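Local coordinates for protein uncharacterized ACR, COG1565 superfamily (Burkholderia thailandensis, PDB 4F3N) that is of unknown function but has the fold of an S-adenosylmethionine-dependent methyltransferase and may, like its family, act as a protein-arginine methyltransferase, at residues P128-A132 / A419-F423; T138-F144 / F207-V212; A244-A248 / P328-P332. All blocks are in the same frame, centred on the assembly; numbering follows the deposited sequence.

How the interactions relate
Interactions 1 and 2 lie on the same side of the chain's centre and share the methyltransferase core, whereas interaction 3 stands on the opposite side, about 38 Å from interaction 2 between centres. Helix 118-136 and strand 140-144 follow each other in the chain, and A132 and V129 of interaction 1 pack on V210 and V141 of interaction 2. Chemistry follows place. Interaction 2, inside the central sheet, is built from backbone hydrogen bonds with a methionine-phenylalanine contact on one face; interaction 1, where a loop closes over a helix, pairs an apolar inner part with a polar, water-assisted outer side; interaction 3, partly buried, relies on phenylalanine rings and prolines.

Interaction 1 (P128-A132 / A419-F423); sequences PVAQA and ALDAF
This is a largely buried contact between a helix and a loop, with an apolar inner part and a polar outer side: P128, Q131 and A132 of helix 118-136 meet L420, D421 and A422 in the loop that follows strand 407-414. The apolar part rests on P128, whose CB lies 3.7 Å from A422 CB and also reaches L420 CD1. L420 spreads its two methyls along the helix, CD1 by P128 and CD2 against the aliphatic part of Q131, with CD2 3.9 Å from Q131 CG; these two side chains run past each other in opposite directions. A132 CB lies beside the same methyl, 4.4 Å from L420 CD2. F366 of helix 363-369 touches both P128 and A422, and F295 of strand 293-298 touches L420, joining the contact to the central sheet.

On the polar side, the extended Q131 side chain, its CG anti to the backbone N (chi1 -166°), carries the amide out to the loop backbone. Q131 OE1 accepts a hydrogen bond of 2.9 Å from D421 N, the donor standing 25° out of the carbonyl plane. A water donates a second hydrogen to Q131 OE1 at 2.7 Å. That water in turn accepts from A422 N at 2.8 Å. On the other arm of the amide, Q131 NE2 makes a weak bond of 3.4 Å to D421 OD1; the amide and carboxylate planes are 78° apart. The D421 N-H to OE1 bond sets which way round the amide is turned, and the weak NE2 bond agrees with it. The result is a C-terminal loop docked by a glutamine on a helix that flanks the seven-stranded sheet of the Rossmann-like methyltransferase fold.

Interaction 2 (T138-F144 / F207-V212); sequences TRRVMEF and FEGVVV
M142 N and V210 O make one of the two shortest hydrogen bonds of the contact, at 2.8 Å, the other being V212 N to M142 O. They belong to the parallel pairing of strands 140-144 and 210-214, at the centre of the seven-stranded sheet of a Rossmann-like methyltransferase. V210 N to R140 O and F144 N to V212 O complete the set, and the segment axes diverge by only 21°.

V141, E143, V210 and V212 point to one face of the sheet. There helix 118-136 covers V141 and V210, while L151 of helix 150-161 touches E143 and V212. The extended E143 chain, CG anti to the backbone N (chi1 -178°), lays E143 CG 3.6 Å from V212 O and carries the carboxylate on to Y169 OH, which holds OE1. It lies near N214, which binds S-adenosyl-L-homocysteine in another crystal structure of this protein, so the C-terminal ends of these two strands probably border the cofactor pocket.

Before strand 210-214 the chain turns a corner at G209, whose CA makes a CA-H...O contact with R140 O, 3.2 Å. T138 lies against this corner with OG1 3.4 Å from G209 CA, its hydroxyl bonded to S136. A water joins R139 N to E208 O.

On the face of M142 and V211, the ring of F207, from before the corner at G209, lies against M142. M142 CB sits over the ring at 4.0 Å from its centroid, a CH-pi contact. M142 SD makes a Met-aromatic contact at a distance, 4.8 Å from the F207 centroid and only 9° off the ring normal.

Interaction 3 (A244-A248 / P328-P332); sequences AFVFA and PFVYP
An aromatic cluster of F245, F247 and F329 joins strand 245-250, part of the antiparallel sheet, to the loop between strands 324-325 and 336-342. F329 lies in the middle. Over one face of its ring comes F245 CB, 3.6 Å from the centroid in a CH-pi contact, while P328 CG of its own loop stands above the opposite face. F245 CB is offset toward the rim of the ring, 3.3 Å from F329 CD1. With CG anti to the carbonyl carbon (chi1 -66°), the F245 ring is slid well to the side of the F329 ring, planes 28° apart, and goes on to P332, its CE2 4.1 Å from P332 CG.

F247 meets F329 differently. The edge of F329 points at the face of F247, with CE2 over the ring centre, centroids 4.8 Å apart and planes at 53°, an edge-to-face pair. F247 CZ also touches P328 CG at 3.6 Å. Y81 of helix 78-87 adds edge-to-face contacts to F245 and F329.

The side-chain contacts are all between carbon surfaces, and the strand backbone also passes over the F329 ring; the two segments share no hydrogen bond. Their hold therefore depends on fit of shapes and apolar burial.

Interaction 1 (P128-A132 / A419-F423)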
loop_
_atom_site.group_PDB
_atom_site.type_symbol
_atom_site.label_atom_id
_atom_site.label_comp_id
_atom_site.label_asym_id
_atom_site.label_seq_id
_atom_site.Cartn_x
_atom_site.Cartn_y
_atom_site.Cartn_z
ATOM N N PRO A 128 14.424 -4.271 12.325
ATOM C CA PRO A 128 13.223 -4.099 13.169
ATOM C C PRO A 128 12.244 -5.264 13.147
ATOM O O PRO A 128 11.564 -5.494 14.152
ATOM C CB PRO A 128 12.577 -2.799 12.628
ATOM C CG PRO A 128 13.186 -2.597 11.259
ATOM C CD PRO A 128 14.527 -3.256 11.257
ATOM N N VAL A 129 12.138 -6.015 12.060
ATOM C CA VAL A 129 11.304 -7.207 12.074
ATOM C C VAL A 129 11.825 -8.195 13.124
ATOM O O VAL A 129 11.077 -8.685 13.951
ATOM C CB VAL A 129 11.186 -7.838 10.685
ATOM C CG1 VAL A 129 10.500 -9.217 10.706
ATOM C CG2 VAL A 129 10.369 -6.872 9.807
ATOM N N ALA A 130 13.118 -8.444 13.119
ATOM C CA ALA A 130 13.709 -9.360 14.117
ATOM C C ALA A 130 13.521 -8.821 15.545
ATOM O O ALA A 130 13.187 -9.567 16.482
ATOM C CB ALA A 130 15.181 -9.605 13.783
ATOM N N GLN A 131 13.723 -7.525 15.729
ATOM C CA GLN A 131 13.523 -6.928 17.026
ATOM C C GLN A 131 12.082 -7.080 17.507
ATOM O O GLN A 131 11.859 -7.330 18.691
ATOM C CB GLN A 131 13.962 -5.459 17.045
ATOM C CG GLN A 131 14.081 -4.925 18.452
ATOM C CD GLN A 131 14.721 -3.532 18.535
ATOM O OE1 GLN A 131 14.484 -2.680 17.696
ATOM N NE2 GLN A 131 15.550 -3.308 19.563
ATOM N N ALA A 132 11.101 -6.942 16.623
ATOM C CA ALA A 132 9.699 -7.098 17.005
ATOM C C ALA A 132 9.378 -8.554 17.329
ATOM O O ALA A 132 8.643 -8.818 18.291
ATOM C CB ALA A 132 8.780 -6.563 15.903
ATOM N N ALA A 419 10.393 0.396 22.947
ATOM C CA ALA A 419 10.466 0.999 21.604
ATOM C C ALA A 419 11.322 0.112 20.725
ATOM O O ALA A 419 12.198 -0.604 21.239
ATOM C CB ALA A 419 11.109 2.388 21.698
ATOM N N LEU A 420 11.095 0.133 19.411
ATOM C CA LEU A 420 12.053 -0.400 18.455
ATOM C C LEU A 420 13.082 0.653 18.148
ATOM O O LEU A 420 12.750 1.850 18.077
ATOM C CB LEU A 420 11.436 -0.792 17.100
ATOM C CG LEU A 420 10.296 -1.795 17.101
ATOM C CD1 LEU A 420 9.893 -2.014 15.637
ATOM C CD2 LEU A 420 10.689 -3.081 17.815
ATOM N N ASP A 421 14.305 0.197 17.949
ATOM C CA ASP A 421 15.415 1.072 17.526
ATOM C C ASP A 421 15.005 1.815 16.254
ATOM O O ASP A 421 15.345 2.982 16.062
ATOM C CB ASP A 421 16.691 0.246 17.285
ATOM C CG ASP A 421 17.238 -0.394 18.579
ATOM O OD1 ASP A 421 16.717 -0.103 19.672
ATOM O OD2 ASP A 421 18.166 -1.208 18.491
ATOM N N ALA A 422 14.246 1.157 15.382
ATOM C CA ALA A 422 13.876 1.814 14.121
ATOM C C ALA A 422 13.047 3.072 14.257
ATOM O O ALA A 422 13.079 3.912 13.337
ATOM C CB ALA A 422 13.200 0.833 13.170
ATOM N N PHE A 423 12.352 3.235 15.384
ATOM C CA PHE A 423 11.525 4.402 15.630
ATOM C C PHE A 423 12.078 5.276 16.768
ATOM O O PHE A 423 11.433 6.271 17.138
ATOM C CB PHE A 423 10.089 3.999 15.996
ATOM C CG PHE A 423 9.301 3.313 14.886
ATOM C CD1 PHE A 423 8.847 4.016 13.776
ATOM C CD2 PHE A 423 8.998 1.970 14.977
ATOM C CE1 PHE A 423 8.093 3.379 12.795
ATOM C CE2 PHE A 423 8.264 1.311 13.990
ATOM C CZ PHE A 423 7.806 2.022 12.902
HETATM O O HOH W 1 14.460 -1.673 15.211
#

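Interaction 2 (T138-F144 / F207-V212)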
loop_
_atom_site.group_PDB
_atom_site.type_symbol
_atom_site.label_atom_id
_atom_site.label_comp_id
_atom_site.label_asym_id
_atom_site.label_seq_id
_atom_site.Cartn_x
_atom_site.Cartn_y
_atom_site.Cartn_z
ATOM N N THR A 138 7.644 -14.089 19.246
ATOM C CA THR A 138 6.972 -14.755 18.140
ATOM C C THR A 138 7.973 -15.145 17.058
ATOM O O THR A 138 9.166 -14.738 17.105
ATOM C CB THR A 138 5.866 -13.858 17.577
ATOM O OG1 THR A 138 6.437 -12.628 17.138
ATOM C CG2 THR A 138 4.777 -13.586 18.645
ATOM N N ARG A 139 7.505 -15.939 16.092
ATOM C CA ARG A 139 8.411 -16.602 15.151
ATOM C C ARG A 139 7.802 -16.775 13.767
ATOM O O ARG A 139 8.118 -17.732 13.085
ATOM C CB ARG A 139 8.806 -17.997 15.727
ATOM N N ARG A 140 6.879 -15.886 13.374
ATOM C CA ARG A 140 6.201 -15.979 12.096
ATOM C C ARG A 140 6.123 -14.587 11.479
ATOM O O ARG A 140 6.033 -13.599 12.196
ATOM C CB ARG A 140 4.775 -16.521 12.265
ATOM C CG ARG A 140 4.699 -17.975 12.726
ATOM C CD ARG A 140 3.240 -18.396 12.941
ATOM N NE ARG A 140 3.161 -19.815 13.266
ATOM C CZ ARG A 140 2.631 -20.784 12.509
ATOM N NH1 ARG A 140 2.042 -20.554 11.346
ATOM N NH2 ARG A 140 2.669 -22.023 12.966
ATOM N N VAL A 141 6.194 -14.536 10.153
ATOM C CA VAL A 141 5.910 -13.333 9.399
ATOM C C VAL A 141 4.734 -13.605 8.453
ATOM O O VAL A 141 4.597 -14.725 7.889
ATOM C CB VAL A 141 7.129 -12.885 8.599
ATOM C CG1 VAL A 141 6.757 -11.761 7.599
ATOM C CG2 VAL A 141 8.261 -12.448 9.543
ATOM N N MET A 142 3.887 -12.602 8.274
ATOM C CA MET A 142 2.789 -12.660 7.323
ATOM C C MET A 142 2.825 -11.402 6.468
ATOM O O MET A 142 2.780 -10.288 6.982
ATOM C CB MET A 142 1.405 -12.762 8.021
ATOM C CG MET A 142 0.283 -12.656 7.008
ATOM S SD MET A 142 -1.310 -12.508 7.837
ATOM C CE MET A 142 -1.412 -14.168 8.036
ATOM N N GLU A 143 2.917 -11.575 5.158
ATOM C CA GLU A 143 2.924 -10.437 4.256
ATOM C C GLU A 143 1.603 -10.418 3.470
ATOM O O GLU A 143 1.152 -11.425 2.909
ATOM C CB GLU A 143 4.154 -10.477 3.324
ATOM C CG GLU A 143 4.166 -9.252 2.441
ATOM C CD GLU A 143 5.316 -9.134 1.481
ATOM O OE1 GLU A 143 6.125 -10.057 1.387
ATOM O OE2 GLU A 143 5.358 -8.064 0.818
ATOM N N PHE A 144 0.958 -9.264 3.428
ATOM C CA PHE A 144 -0.285 -9.149 2.654
ATOM C C PHE A 144 0.089 -8.643 1.290
ATOM O O PHE A 144 0.850 -7.694 1.186
ATOM C CB PHE A 144 -1.288 -8.177 3.346
ATOM C CG PHE A 144 -2.623 -8.065 2.617
ATOM C CD1 PHE A 144 -3.654 -8.944 2.885
ATOM C CD2 PHE A 144 -2.797 -7.126 1.598
ATOM C CE1 PHE A 144 -4.867 -8.855 2.184
ATOM C CE2 PHE A 144 -3.999 -7.016 0.891
ATOM C CZ PHE A 144 -5.036 -7.900 1.170
ATOM N N PHE A 207 -3.423 -14.203 14.745
ATOM C CA PHE A 207 -2.035 -14.276 14.274
ATOM C C PHE A 207 -1.070 -13.824 15.385
ATOM O O PHE A 207 -1.351 -12.849 16.119
ATOM C CB PHE A 207 -1.841 -13.413 13.012
ATOM C CG PHE A 207 -0.440 -13.512 12.437
ATOM C CD1 PHE A 207 -0.003 -14.705 11.884
ATOM C CD2 PHE A 207 0.449 -12.451 12.504
ATOM C CE1 PHE A 207 1.262 -14.836 11.375
ATOM C CE2 PHE A 207 1.737 -12.559 12.011
ATOM C CZ PHE A 207 2.150 -13.761 11.436
ATOM N N GLU A 208 0.017 -14.574 15.525
ATOM C CA GLU A 208 1.116 -14.237 16.418
ATOM C C GLU A 208 2.389 -14.148 15.597
ATOM O O GLU A 208 2.899 -15.154 15.093
ATOM C CB GLU A 208 1.262 -15.266 17.525
ATOM C CG GLU A 208 0.072 -15.302 18.466
ATOM C CD GLU A 208 0.301 -16.187 19.674
ATOM O OE1 GLU A 208 1.439 -16.692 19.849
ATOM O OE2 GLU A 208 -0.670 -16.371 20.434
ATOM N N GLY A 209 2.918 -12.941 15.449
ATOM C CA GLY A 209 4.104 -12.725 14.633
ATOM C C GLY A 209 4.122 -11.312 14.124
ATOM O O GLY A 209 3.517 -10.403 14.727
ATOM N N VAL A 210 4.802 -11.114 13.006
ATOM C CA VAL A 210 4.985 -9.771 12.401
ATOM C C VAL A 210 4.306 -9.733 11.020
ATOM O O VAL A 210 4.570 -10.571 10.144
ATOM C CB VAL A 210 6.445 -9.343 12.265
ATOM C CG1 VAL A 210 6.533 -8.071 11.415
ATOM C CG2 VAL A 210 7.088 -9.141 13.625
ATOM N N VAL A 211 3.392 -8.779 10.885
ATOM C CA VAL A 211 2.666 -8.576 9.630
ATOM C C VAL A 211 3.378 -7.433 8.886
ATOM O O VAL A 211 3.819 -6.438 9.483
ATOM C CB VAL A 211 1.198 -8.190 9.891
ATOM C CG1 VAL A 211 0.452 -7.938 8.576
ATOM C CG2 VAL A 211 0.542 -9.217 10.823
ATOM N N VAL A 212 3.511 -7.620 7.584
ATOM C CA VAL A 212 4.158 -6.629 6.672
ATOM C C VAL A 212 3.188 -6.266 5.527
ATOM O O VAL A 212 2.622 -7.146 4.857
ATOM C CB VAL A 212 5.478 -7.133 6.095
ATOM C CG1 VAL A 212 6.052 -6.076 5.115
ATOM C CG2 VAL A 212 6.502 -7.419 7.191
HETATM O O HOH W 2 4.779 -16.818 16.263
#

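Interaction 3 (A244-A248 / P328-P332)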
loop_
_atom_site.group_PDB
_atom_site.type_symbol
_atom_site.label_atom_id
_atom_site.label_comp_id
_atom_site.label_asym_id
_atom_site.label_seq_id
_atom_site.Cartn_x
_atom_site.Cartn_y
_atom_site.Cartn_z
ATOM N N ALA A 244 -19.018 7.103 -22.652
ATOM C CA ALA A 244 -17.735 7.236 -21.958
ATOM C C ALA A 244 -17.962 7.333 -20.466
ATOM O O ALA A 244 -18.969 7.878 -20.036
ATOM C CB ALA A 244 -16.972 8.469 -22.412
ATOM N N PHE A 245 -16.993 6.829 -19.698
ATOM C CA PHE A 245 -17.065 7.016 -18.236
ATOM C C PHE A 245 -16.880 8.518 -17.983
ATOM O O PHE A 245 -16.046 9.156 -18.643
ATOM C CB PHE A 245 -15.992 6.246 -17.502
ATOM C CG PHE A 245 -16.142 4.740 -17.621
ATOM C CD1 PHE A 245 -17.214 4.096 -17.054
ATOM C CD2 PHE A 245 -15.212 3.998 -18.330
ATOM C CE1 PHE A 245 -17.360 2.711 -17.162
ATOM C CE2 PHE A 245 -15.345 2.618 -18.463
ATOM C CZ PHE A 245 -16.445 1.962 -17.890
ATOM N N VAL A 246 -17.608 9.045 -17.007
ATOM C CA VAL A 246 -17.487 10.445 -16.570
ATOM C C VAL A 246 -17.593 10.471 -15.050
ATOM O O VAL A 246 -18.328 9.654 -14.495
ATOM C CB VAL A 246 -18.599 11.322 -17.188
ATOM C CG1 VAL A 246 -19.998 10.967 -16.681
ATOM C CG2 VAL A 246 -18.314 12.789 -16.932
ATOM N N PHE A 247 -16.844 11.351 -14.371
ATOM C CA PHE A 247 -17.138 11.577 -12.953
ATOM C C PHE A 247 -18.474 12.308 -12.836
ATOM O O PHE A 247 -18.822 13.107 -13.708
ATOM C CB PHE A 247 -16.066 12.445 -12.285
ATOM C CG PHE A 247 -14.740 11.778 -12.121
ATOM C CD1 PHE A 247 -14.589 10.692 -11.255
ATOM C CD2 PHE A 247 -13.642 12.274 -12.775
ATOM C CE1 PHE A 247 -13.338 10.114 -11.084
ATOM C CE2 PHE A 247 -12.391 11.725 -12.590
ATOM C CZ PHE A 247 -12.249 10.646 -11.750
ATOM N N ALA A 248 -19.191 12.060 -11.750
ATOM C CA ALA A 248 -20.467 12.693 -11.513
ATOM C C ALA A 248 -20.649 12.847 -10.057
ATOM O O ALA A 248 -20.449 11.888 -9.313
ATOM C CB ALA A 248 -21.614 11.881 -12.098
ATOM N N PRO A 328 -8.514 7.966 -14.336
ATOM C CA PRO A 328 -8.742 6.553 -14.095
ATOM C C PRO A 328 -9.598 5.802 -15.128
ATOM O O PRO A 328 -9.763 4.603 -14.983
ATOM C CB PRO A 328 -9.482 6.554 -12.764
ATOM C CG PRO A 328 -10.262 7.790 -12.821
ATOM C CD PRO A 328 -9.349 8.804 -13.460
ATOM N N PHE A 329 -10.113 6.493 -16.149
ATOM C CA PHE A 329 -10.973 5.907 -17.155
ATOM C C PHE A 329 -10.160 5.484 -18.387
ATOM O O PHE A 329 -10.685 4.862 -19.298
ATOM C CB PHE A 329 -12.052 6.932 -17.530
ATOM C CG PHE A 329 -12.873 7.376 -16.352
ATOM C CD1 PHE A 329 -13.358 6.434 -15.441
ATOM C CD2 PHE A 329 -13.126 8.691 -16.143
ATOM C CE1 PHE A 329 -14.096 6.821 -14.322
ATOM C CE2 PHE A 329 -13.880 9.093 -15.057
ATOM C CZ PHE A 329 -14.341 8.162 -14.148
ATOM N N VAL A 330 -8.867 5.767 -18.381
ATOM C CA VAL A 330 -7.951 5.219 -19.433
ATOM C C VAL A 330 -7.826 3.683 -19.307
ATOM O O VAL A 330 -7.551 3.147 -18.222
ATOM C CB VAL A 330 -6.564 5.901 -19.366
ATOM C CG1 VAL A 330 -5.513 5.127 -20.189
ATOM C CG2 VAL A 330 -6.669 7.369 -19.793
ATOM N N TYR A 331 -8.029 2.995 -20.421
ATOM C CA TYR A 331 -7.870 1.549 -20.559
ATOM C C TYR A 331 -8.089 0.763 -19.259
ATOM O O TYR A 331 -7.130 0.266 -18.665
ATOM C CB TYR A 331 -6.506 1.219 -21.187
ATOM C CG TYR A 331 -6.391 1.726 -22.598
ATOM C CD1 TYR A 331 -7.272 1.278 -23.586
ATOM C CD2 TYR A 331 -5.454 2.692 -22.936
ATOM C CE1 TYR A 331 -7.204 1.779 -24.879
ATOM C CE2 TYR A 331 -5.373 3.187 -24.229
ATOM C CZ TYR A 331 -6.267 2.746 -25.180
ATOM O OH TYR A 331 -6.171 3.221 -26.481
ATOM N N PRO A 332 -9.355 0.671 -18.808
ATOM C CA PRO A 332 -9.663 -0.143 -17.637
ATOM C C PRO A 332 -8.997 -1.532 -17.691
ATOM O O PRO A 332 -9.100 -2.239 -18.692
ATOM C CB PRO A 332 -11.189 -0.282 -17.684
ATOM C CG PRO A 332 -11.637 0.957 -18.346
ATOM C CD PRO A 332 -10.570 1.268 -19.394
#